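PDB 2YVT: hypothetical protein aq_1956 from Aquifex aeolicus, which is of unknown function but is probably a metal-dependent phosphoesterase of the calcineurin-like superfamily. Local coordinates for residues E76-F81 and L103-R108; Y163-V168 and K209-E214. All coordinates share one frame; numbering follows the deposited sequence.

Contact 1: residues E76-F81 and L103-R108; sequences ETLDKF and LKIFLR
Leu78 reaches across to Phe106 and carries most of the contact between residues 76-81 and 103-108, on helices 65-86 and 103-112. Its CB points at the other helix but stays short of it, and CG serves mainly as the fork from which two methyls diverge. The near-straight chi2 of 173° extends CD1 outward, so this methyl comes down on the opposing backbone: Phe106 CA is 3.8 Å from Leu78 CD1. Beside that, the same methyl has a looser neighbour in Ile105, whose CG2 lies 4.4 Å from Leu78 CD1. The other branch turns to the aromatic ring. Leu78 CD2 comes in against the rim of the Phe106 ring, close to the ring plane and not over its face, 3.8 Å from Phe106 CD1 and 4.0 Å from Phe106 CE1. The ring gets there because Phe106 holds CG anti to its own backbone N (chi1 -180°), which swings the ring back to Leu78 although CB itself sets off to one side; the two side chains then cross at about a right angle. With an alanine in place of Leu78 both methyls are gone, which would probably leave Phe106 CD1 and CE1 without their leucine partner and open a gap between the helices. The contact is apolar, and no hydrogen bond crosses it. Ile42, in a loop, touches Phe106 and also Phe81, one turn after Leu78 on the other helix. Ile105 extends the interface along helix 65-86, touching Ile74 and Ile75. The two helices follow strands 35-39 and 91-95 and lead into strands 91-95 and 120-122, so they pack as neighbours in successive beta-alpha-beta crossovers, as expected of the layered alpha/beta fold of calcineurin-like phosphoesterases.

Contact 2: residues Y163-V168 and K209-E214; sequences YILKFV and KSLNPE
Leu211, in the last turn of helix 202-211, makes apolar contact with Val168 and, more loosely, Leu165. Leu211 CD2 lies 3.8 Å from Val168 CB, and Val168 CG2 is 3.9 Å from both Leu211 CD1 and Leu211 CD2, so the valine branch faces the leucine fork; the two side chains cross at about a right angle. Leu211 keeps CG anti to its carbonyl carbon (chi1 -64°), which carries the methyl fork to Val168. Leu165 adds one wider approach, its CD1 4.3 Å from Leu211 CD1. No hydrogen bond crosses between the segments; the polar bonds are local or go to third parts of the chain. Lys166, its CB directed away from Leu211, folds back so that NZ donates to Tyr163 O at 2.9 Å, approaching one lone pair of the carbonyl in its plane. A backbone bond from Val168 N to Leu165 O, 3.1 Å, belongs to the short 3-10 turn that brings Leu165 and Val168 onto the same side. Beyond Leu211 the chain leaves helical geometry at Asn212, where phi is positive (49°). Asn212 OD1 bonds to Asn230 ND2; Glu214 forms a salt bridge to Arg175. Ile137 of strand 134-144 touches both Leu165 and Val168. Helix 202-211 joins parallel strands 175-180 and 215-218, so Leu211 closes the helical arm of a beta-alpha-beta crossover just before its second strand.

Both contacts are small, apolar and without hydrogen bonds between their segments, and each turns on a single leucine, but they hold different elements. Contact 1 is the more buried, joining two regular helices beside the sheet containing 35-39 and 91-95, where a leucine meets a ring rim and the backbone beside it. Contact 2 is only partly buried and packs on the other sheet, against strands 134-144 and 175-180; there a helix end meets a 3-10 turn, aliphatic branches meet one another, and polar and charged residues gather around the chain turns. Their centres lie 27 Å apart and their nearest atoms about 10 Å, so the two do not touch.

Contact 1: residues E76-F81 and L103-R108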
ATOM      1  N   GLU A  76       4.315   1.605  19.057  1.00 13.38           N
ATOM      2  CA  GLU A  76       5.773   1.709  19.068  1.00 16.55           C
ATOM      3  C   GLU A  76       6.344   1.364  17.690  1.00 13.40           C
ATOM      4  O   GLU A  76       7.257   2.031  17.186  1.00 13.92           O
ATOM      5  CB  GLU A  76       6.338   0.765  20.135  1.00 17.78           C
ATOM      6  CG  GLU A  76       7.829   0.895  20.409  1.00 22.71           C
ATOM      7  CD  GLU A  76       8.279   0.087  21.630  1.00 22.57           C
ATOM      8  OE1 GLU A  76       7.557  -0.844  22.044  1.00 26.40           O
ATOM      9  OE2 GLU A  76       9.358   0.392  22.182  1.00 28.13           O
ATOM     10  N   THR A  77       5.794   0.318  17.079  1.00 12.21           N
ATOM     11  CA  THR A  77       6.308  -0.162  15.802  1.00 11.01           C
ATOM     12  C   THR A  77       5.952   0.811  14.676  1.00 10.03           C
ATOM     13  O   THR A  77       6.787   1.111  13.826  1.00 11.34           O
ATOM     14  CB  THR A  77       5.803  -1.579  15.501  1.00 11.91           C
ATOM     15  OG1 THR A  77       6.110  -2.425  16.613  1.00 13.20           O
ATOM     16  CG2 THR A  77       6.464  -2.150  14.241  1.00 13.11           C
ATOM     17  N   LEU A  78       4.732   1.338  14.693  1.00 10.62           N
ATOM     18  CA  LEU A  78       4.354   2.348  13.695  1.00 10.62           C
ATOM     19  C   LEU A  78       5.172   3.627  13.834  1.00 10.53           C
ATOM     20  O   LEU A  78       5.612   4.208  12.832  1.00 11.23           O
ATOM     21  CB  LEU A  78       2.862   2.667  13.779  1.00 10.61           C
ATOM     22  CG  LEU A  78       1.915   1.590  13.251  1.00 11.75           C
ATOM     23  CD1 LEU A  78       0.470   1.977  13.563  1.00 11.43           C
ATOM     24  CD2 LEU A  78       2.114   1.343  11.760  1.00 12.86           C
ATOM     25  N   ASP A  79       5.394   4.064  15.072  1.00 10.93           N
ATOM     26  CA  ASP A  79       6.205   5.251  15.302  1.00 12.03           C
ATOM     27  C   ASP A  79       7.615   5.038  14.760  1.00 11.62           C
ATOM     28  O   ASP A  79       8.183   5.929  14.124  1.00 12.85           O
ATOM     29  CB  ASP A  79       6.246   5.592  16.791  1.00 13.60           C
ATOM     30  CG  ASP A  79       4.934   6.135  17.309  1.00 15.81           C
ATOM     31  OD1 ASP A  79       4.026   6.443  16.505  1.00 16.95           O
ATOM     32  OD2 ASP A  79       4.810   6.251  18.551  1.00 17.19           O
ATOM     33  N   LYS A  80       8.162   3.844  14.984  1.00 11.55           N
ATOM     34  CA  LYS A  80       9.495   3.513  14.479  1.00 10.94           C
ATOM     35  C   LYS A  80       9.521   3.495  12.956  1.00 10.92           C
ATOM     36  O   LYS A  80      10.476   3.978  12.337  1.00 11.78           O
ATOM     37  CB  LYS A  80       9.958   2.166  15.037  1.00 12.46           C
ATOM     38  CG  LYS A  80      11.385   1.803  14.691  1.00 13.49           C
ATOM     39  CD  LYS A  80      11.723   0.490  15.358  1.00 16.04           C
ATOM     40  CE  LYS A  80      13.080  -0.041  14.956  1.00 18.17           C
ATOM     41  NZ  LYS A  80      13.287  -1.367  15.620  1.00 21.26           N
ATOM     42  N   PHE A  81       8.459   2.964  12.352  1.00 10.55           N
ATOM     43  CA  PHE A  81       8.344   2.972  10.900  1.00  9.94           C
ATOM     44  C   PHE A  81       8.349   4.405  10.353  1.00 10.10           C
ATOM     45  O   PHE A  81       9.094   4.712   9.428  1.00 10.41           O
ATOM     46  CB  PHE A  81       7.071   2.245  10.452  1.00 10.27           C
ATOM     47  CG  PHE A  81       6.718   2.477   9.004  1.00  9.77           C
ATOM     48  CD1 PHE A  81       7.346   1.761   7.995  1.00 10.48           C
ATOM     49  CD2 PHE A  81       5.746   3.415   8.653  1.00 10.74           C
ATOM     50  CE1 PHE A  81       7.021   1.973   6.654  1.00  9.95           C
ATOM     51  CE2 PHE A  81       5.413   3.632   7.316  1.00 11.06           C
ATOM     52  CZ  PHE A  81       6.057   2.915   6.316  1.00 10.47           C
ATOM     53  N   LEU A 103      -7.264   1.070  12.156  1.00  9.54           N
ATOM     54  CA  LEU A 103      -7.066   2.248  11.320  1.00 10.26           C
ATOM     55  C   LEU A 103      -6.901   3.519  12.151  1.00  9.81           C
ATOM     56  O   LEU A 103      -6.048   4.353  11.843  1.00 10.21           O
ATOM     57  CB  LEU A 103      -8.199   2.423  10.309  1.00 10.66           C
ATOM     58  CG  LEU A 103      -8.042   3.591   9.330  1.00 11.38           C
ATOM     59  CD1 LEU A 103      -6.767   3.462   8.467  1.00 11.69           C
ATOM     60  CD2 LEU A 103      -9.274   3.682   8.451  1.00 12.69           C
ATOM     61  N   LYS A 104      -7.703   3.658  13.203  1.00 10.25           N
ATOM     62  CA  LYS A 104      -7.637   4.867  14.039  1.00 12.48           C
ATOM     63  C   LYS A 104      -6.247   5.052  14.656  1.00 11.50           C
ATOM     64  O   LYS A 104      -5.761   6.175  14.770  1.00 12.80           O
ATOM     65  CB  LYS A 104      -8.742   4.870  15.104  1.00 13.38           C
ATOM     66  CG  LYS A 104     -10.163   4.983  14.489  1.00 14.97           C
ATOM     67  CD  LYS A 104     -11.265   5.127  15.539  1.00 15.50           C
ATOM     68  CE  LYS A 104     -12.651   5.279  14.906  1.00 16.86           C
ATOM     69  NZ  LYS A 104     -13.110   4.083  14.132  1.00 19.45           N
ATOM     70  N   ILE A 105      -5.605   3.944  15.032  1.00 11.05           N
ATOM     71  CA  ILE A 105      -4.254   3.984  15.593  1.00 10.24           C
ATOM     72  C   ILE A 105      -3.215   4.273  14.497  1.00  9.63           C
ATOM     73  O   ILE A 105      -2.283   5.058  14.693  1.00 10.81           O
ATOM     74  CB  ILE A 105      -3.937   2.682  16.365  1.00 11.27           C
ATOM     75  CG1 ILE A 105      -4.846   2.616  17.600  1.00 13.15           C
ATOM     76  CG2 ILE A 105      -2.448   2.603  16.741  1.00 12.33           C
ATOM     77  CD1 ILE A 105      -4.682   1.370  18.449  1.00 15.25           C
ATOM     78  N   PHE A 106      -3.389   3.652  13.335  1.00  9.89           N
ATOM     79  CA  PHE A 106      -2.510   3.907  12.213  1.00 10.19           C
ATOM     80  C   PHE A 106      -2.536   5.393  11.821  1.00  9.33           C
ATOM     81  O   PHE A 106      -1.490   6.005  11.611  1.00 10.99           O
ATOM     82  CB  PHE A 106      -2.907   3.042  11.014  1.00 11.51           C
ATOM     83  CG  PHE A 106      -2.036   3.252   9.827  1.00 12.70           C
ATOM     84  CD1 PHE A 106      -0.782   2.665   9.758  1.00 14.73           C
ATOM     85  CD2 PHE A 106      -2.456   4.077   8.791  1.00 14.55           C
ATOM     86  CE1 PHE A 106       0.045   2.885   8.649  1.00 15.71           C
ATOM     87  CE2 PHE A 106      -1.643   4.305   7.699  1.00 15.43           C
ATOM     88  CZ  PHE A 106      -0.395   3.715   7.629  1.00 14.62           C
ATOM     89  N   LEU A 107      -3.731   5.966  11.735  1.00 10.30           N
ATOM     90  CA  LEU A 107      -3.849   7.370  11.342  1.00 10.43           C
ATOM     91  C   LEU A 107      -3.349   8.327  12.424  1.00 10.46           C
ATOM     92  O   LEU A 107      -2.808   9.384  12.110  1.00 10.83           O
ATOM     93  CB  LEU A 107      -5.279   7.708  10.921  1.00 10.69           C
ATOM     94  CG  LEU A 107      -5.728   6.984   9.647  1.00 10.25           C
ATOM     95  CD1 LEU A 107      -7.169   7.351   9.305  1.00 10.78           C
ATOM     96  CD2 LEU A 107      -4.801   7.237   8.463  1.00 11.12           C
ATOM     97  N   ARG A 108      -3.494   7.940  13.689  1.00  9.62           N
ATOM     98  CA  ARG A 108      -2.904   8.733  14.760  1.00  9.89           C
ATOM     99  C   ARG A 108      -1.378   8.768  14.635  1.00  9.99           C
ATOM    100  O   ARG A 108      -0.766   9.822  14.802  1.00 10.20           O
ATOM    101  CB  ARG A 108      -3.346   8.222  16.135  1.00  9.62           C
ATOM    102  CG  ARG A 108      -2.663   8.931  17.292  1.00  9.77           C
ATOM    103  CD  ARG A 108      -3.076  10.388  17.431  1.00 10.62           C
ATOM    104  NE  ARG A 108      -2.189  11.078  18.370  1.00 11.86           N
ATOM    105  CZ  ARG A 108      -2.357  12.327  18.783  1.00 14.13           C
ATOM    106  NH1 ARG A 108      -3.402  13.036  18.378  1.00 14.20           N
ATOM    107  NH2 ARG A 108      -1.481  12.876  19.624  1.00 15.03           N
TER

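Contact 2: residues Y163-V168 and K209-E214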
ATOM      1  N   TYR A 163     -18.233   3.584  -3.480  1.00 13.25           N
ATOM      2  CA  TYR A 163     -18.885   4.744  -2.891  1.00 13.54           C
ATOM      3  C   TYR A 163     -17.886   5.854  -2.552  1.00 13.11           C
ATOM      4  O   TYR A 163     -18.105   7.030  -2.862  1.00 14.55           O
ATOM      5  CB  TYR A 163     -19.641   4.326  -1.627  1.00 14.97           C
ATOM      6  CG  TYR A 163     -20.438   5.446  -1.005  1.00 15.28           C
ATOM      7  CD1 TYR A 163     -21.609   5.908  -1.617  1.00 16.04           C
ATOM      8  CD2 TYR A 163     -20.015   6.056   0.177  1.00 15.38           C
ATOM      9  CE1 TYR A 163     -22.351   6.948  -1.064  1.00 17.12           C
ATOM     10  CE2 TYR A 163     -20.762   7.101   0.749  1.00 15.92           C
ATOM     11  CZ  TYR A 163     -21.923   7.531   0.121  1.00 15.96           C
ATOM     12  OH  TYR A 163     -22.648   8.566   0.669  1.00 17.21           O
ATOM     13  N   ILE A 164     -16.785   5.479  -1.908  1.00 12.70           N
ATOM     14  CA  ILE A 164     -15.779   6.456  -1.513  1.00 12.55           C
ATOM     15  C   ILE A 164     -15.079   7.058  -2.730  1.00 13.39           C
ATOM     16  O   ILE A 164     -14.860   8.269  -2.787  1.00 13.95           O
ATOM     17  CB  ILE A 164     -14.727   5.818  -0.569  1.00 12.74           C
ATOM     18  CG1 ILE A 164     -15.359   5.462   0.786  1.00 13.48           C
ATOM     19  CG2 ILE A 164     -13.488   6.730  -0.427  1.00 13.88           C
ATOM     20  CD1 ILE A 164     -15.887   6.660   1.604  1.00 14.87           C
ATOM     21  N   LEU A 165     -14.762   6.219  -3.713  1.00 13.37           N
ATOM     22  CA  LEU A 165     -13.944   6.656  -4.845  1.00 15.55           C
ATOM     23  C   LEU A 165     -14.677   7.546  -5.847  1.00 16.82           C
ATOM     24  O   LEU A 165     -14.085   8.002  -6.832  1.00 18.12           O
ATOM     25  CB  LEU A 165     -13.280   5.459  -5.532  1.00 15.79           C
ATOM     26  CG  LEU A 165     -12.102   4.853  -4.767  1.00 16.48           C
ATOM     27  CD1 LEU A 165     -11.637   3.552  -5.432  1.00 17.74           C
ATOM     28  CD2 LEU A 165     -10.942   5.847  -4.666  1.00 17.02           C
ATOM     29  N   LYS A 166     -15.947   7.831  -5.571  1.00 18.74           N
ATOM     30  CA  LYS A 166     -16.681   8.826  -6.348  1.00 21.03           C
ATOM     31  C   LYS A 166     -15.994  10.196  -6.323  1.00 20.85           C
ATOM     32  O   LYS A 166     -16.255  11.038  -7.190  1.00 22.82           O
ATOM     33  CB  LYS A 166     -18.125   8.937  -5.857  1.00 22.89           C
ATOM     34  CG  LYS A 166     -18.976   7.717  -6.179  1.00 25.65           C
ATOM     35  CD  LYS A 166     -20.474   8.040  -6.243  1.00 28.15           C
ATOM     36  CE  LYS A 166     -20.948   8.849  -5.042  1.00 29.44           C
ATOM     37  NZ  LYS A 166     -20.657   8.163  -3.755  1.00 30.10           N
ATOM     38  N   PHE A 167     -15.102  10.415  -5.351  1.00 20.08           N
ATOM     39  CA  PHE A 167     -14.400  11.702  -5.243  1.00 20.24           C
ATOM     40  C   PHE A 167     -13.443  11.974  -6.405  1.00 21.12           C
ATOM     41  O   PHE A 167     -13.146  13.124  -6.717  1.00 21.17           O
ATOM     42  CB  PHE A 167     -13.706  11.896  -3.877  1.00 20.73           C
ATOM     43  CG  PHE A 167     -12.425  11.110  -3.689  1.00 20.15           C
ATOM     44  CD1 PHE A 167     -11.257  11.472  -4.356  1.00 20.37           C
ATOM     45  CD2 PHE A 167     -12.371  10.048  -2.787  1.00 19.59           C
ATOM     46  CE1 PHE A 167     -10.074  10.760  -4.164  1.00 20.83           C
ATOM     47  CE2 PHE A 167     -11.193   9.334  -2.586  1.00 20.45           C
ATOM     48  CZ  PHE A 167     -10.046   9.686  -3.278  1.00 20.59           C
ATOM     49  N   VAL A 168     -12.971  10.911  -7.045  1.00 21.33           N
ATOM     50  CA  VAL A 168     -11.969  11.052  -8.104  1.00 24.13           C
ATOM     51  C   VAL A 168     -12.469  11.966  -9.232  1.00 26.08           C
ATOM     52  O   VAL A 168     -11.714  12.800  -9.740  1.00 26.87           O
ATOM     53  CB  VAL A 168     -11.516   9.668  -8.640  1.00 24.15           C
ATOM     54  CG1 VAL A 168     -10.474   9.825  -9.747  1.00 24.35           C
ATOM     55  CG2 VAL A 168     -10.955   8.825  -7.506  1.00 25.08           C
ATOM     56  N   LYS A 209     -11.098  -0.147 -14.132  1.00 15.08           N
ATOM     57  CA  LYS A 209     -12.009   0.110 -15.248  1.00 17.73           C
ATOM     58  C   LYS A 209     -12.746   1.435 -15.041  1.00 17.67           C
ATOM     59  O   LYS A 209     -12.847   2.256 -15.959  1.00 18.92           O
ATOM     60  CB  LYS A 209     -12.989  -1.065 -15.407  1.00 20.41           C
ATOM     61  CG  LYS A 209     -14.265  -0.784 -16.220  1.00 21.28           C
ATOM     62  CD  LYS A 209     -14.001  -0.729 -17.713  1.00 23.14           C
ATOM     63  CE  LYS A 209     -15.306  -0.541 -18.493  1.00 20.83           C
ATOM     64  NZ  LYS A 209     -15.063  -0.521 -19.951  1.00 23.23           N
ATOM     65  N   SER A 210     -13.231   1.646 -13.820  1.00 17.40           N
ATOM     66  CA  SER A 210     -13.991   2.843 -13.485  1.00 18.93           C
ATOM     67  C   SER A 210     -13.164   4.129 -13.544  1.00 18.86           C
ATOM     68  O   SER A 210     -13.606   5.125 -14.127  1.00 20.99           O
ATOM     69  CB  SER A 210     -14.646   2.692 -12.108  1.00 20.49           C
ATOM     70  OG  SER A 210     -15.373   3.856 -11.778  1.00 22.72           O
ATOM     71  N   LEU A 211     -11.972   4.096 -12.948  1.00 18.05           N
ATOM     72  CA  LEU A 211     -11.128   5.284 -12.801  1.00 17.43           C
ATOM     73  C   LEU A 211     -10.166   5.511 -13.963  1.00 16.97           C
ATOM     74  O   LEU A 211      -9.709   6.639 -14.184  1.00 18.00           O
ATOM     75  CB  LEU A 211     -10.326   5.208 -11.494  1.00 17.62           C
ATOM     76  CG  LEU A 211     -11.113   5.206 -10.181  1.00 18.84           C
ATOM     77  CD1 LEU A 211     -10.148   5.375  -9.014  1.00 19.07           C
ATOM     78  CD2 LEU A 211     -12.185   6.285 -10.159  1.00 20.78           C
ATOM     79  N   ASN A 212      -9.836   4.432 -14.672  1.00 16.97           N
ATOM     80  CA  ASN A 212      -8.888   4.460 -15.791  1.00 17.46           C
ATOM     81  C   ASN A 212      -7.575   5.190 -15.468  1.00 16.12           C
ATOM     82  O   ASN A 212      -7.181   6.128 -16.173  1.00 16.60           O
ATOM     83  CB  ASN A 212      -9.548   5.044 -17.047  1.00 19.37           C
ATOM     84  CG  ASN A 212      -8.731   4.803 -18.296  1.00 21.24           C
ATOM     85  OD1 ASN A 212      -8.220   3.701 -18.515  1.00 23.10           O
ATOM     86  ND2 ASN A 212      -8.606   5.832 -19.130  1.00 22.87           N
ATOM     87  N   PRO A 213      -6.891   4.767 -14.389  1.00 14.44           N
ATOM     88  CA  PRO A 213      -5.664   5.463 -14.021  1.00 14.14           C
ATOM     89  C   PRO A 213      -4.534   5.138 -14.990  1.00 13.30           C
ATOM     90  O   PRO A 213      -4.567   4.106 -15.665  1.00 13.93           O
ATOM     91  CB  PRO A 213      -5.337   4.899 -12.634  1.00 14.53           C
ATOM     92  CG  PRO A 213      -5.991   3.563 -12.594  1.00 13.98           C
ATOM     93  CD  PRO A 213      -7.191   3.636 -13.488  1.00 13.82           C
ATOM     94  N   GLU A 214      -3.542   6.015 -15.064  1.00 12.60           N
ATOM     95  CA  GLU A 214      -2.378   5.748 -15.916  1.00 13.47           C
ATOM     96  C   GLU A 214      -1.549   4.592 -15.363  1.00 13.57           C
ATOM     97  O   GLU A 214      -1.100   3.721 -16.108  1.00 15.73           O
ATOM     98  CB  GLU A 214      -1.502   6.986 -16.011  1.00 14.57           C
ATOM     99  CG  GLU A 214      -0.435   6.893 -17.085  1.00 16.28           C
ATOM    100  CD  GLU A 214       0.385   8.154 -17.187  1.00 17.60           C
ATOM    101  OE1 GLU A 214      -0.191   9.249 -17.056  1.00 16.95           O
ATOM    102  OE2 GLU A 214       1.608   8.053 -17.389  1.00 19.14           O
TER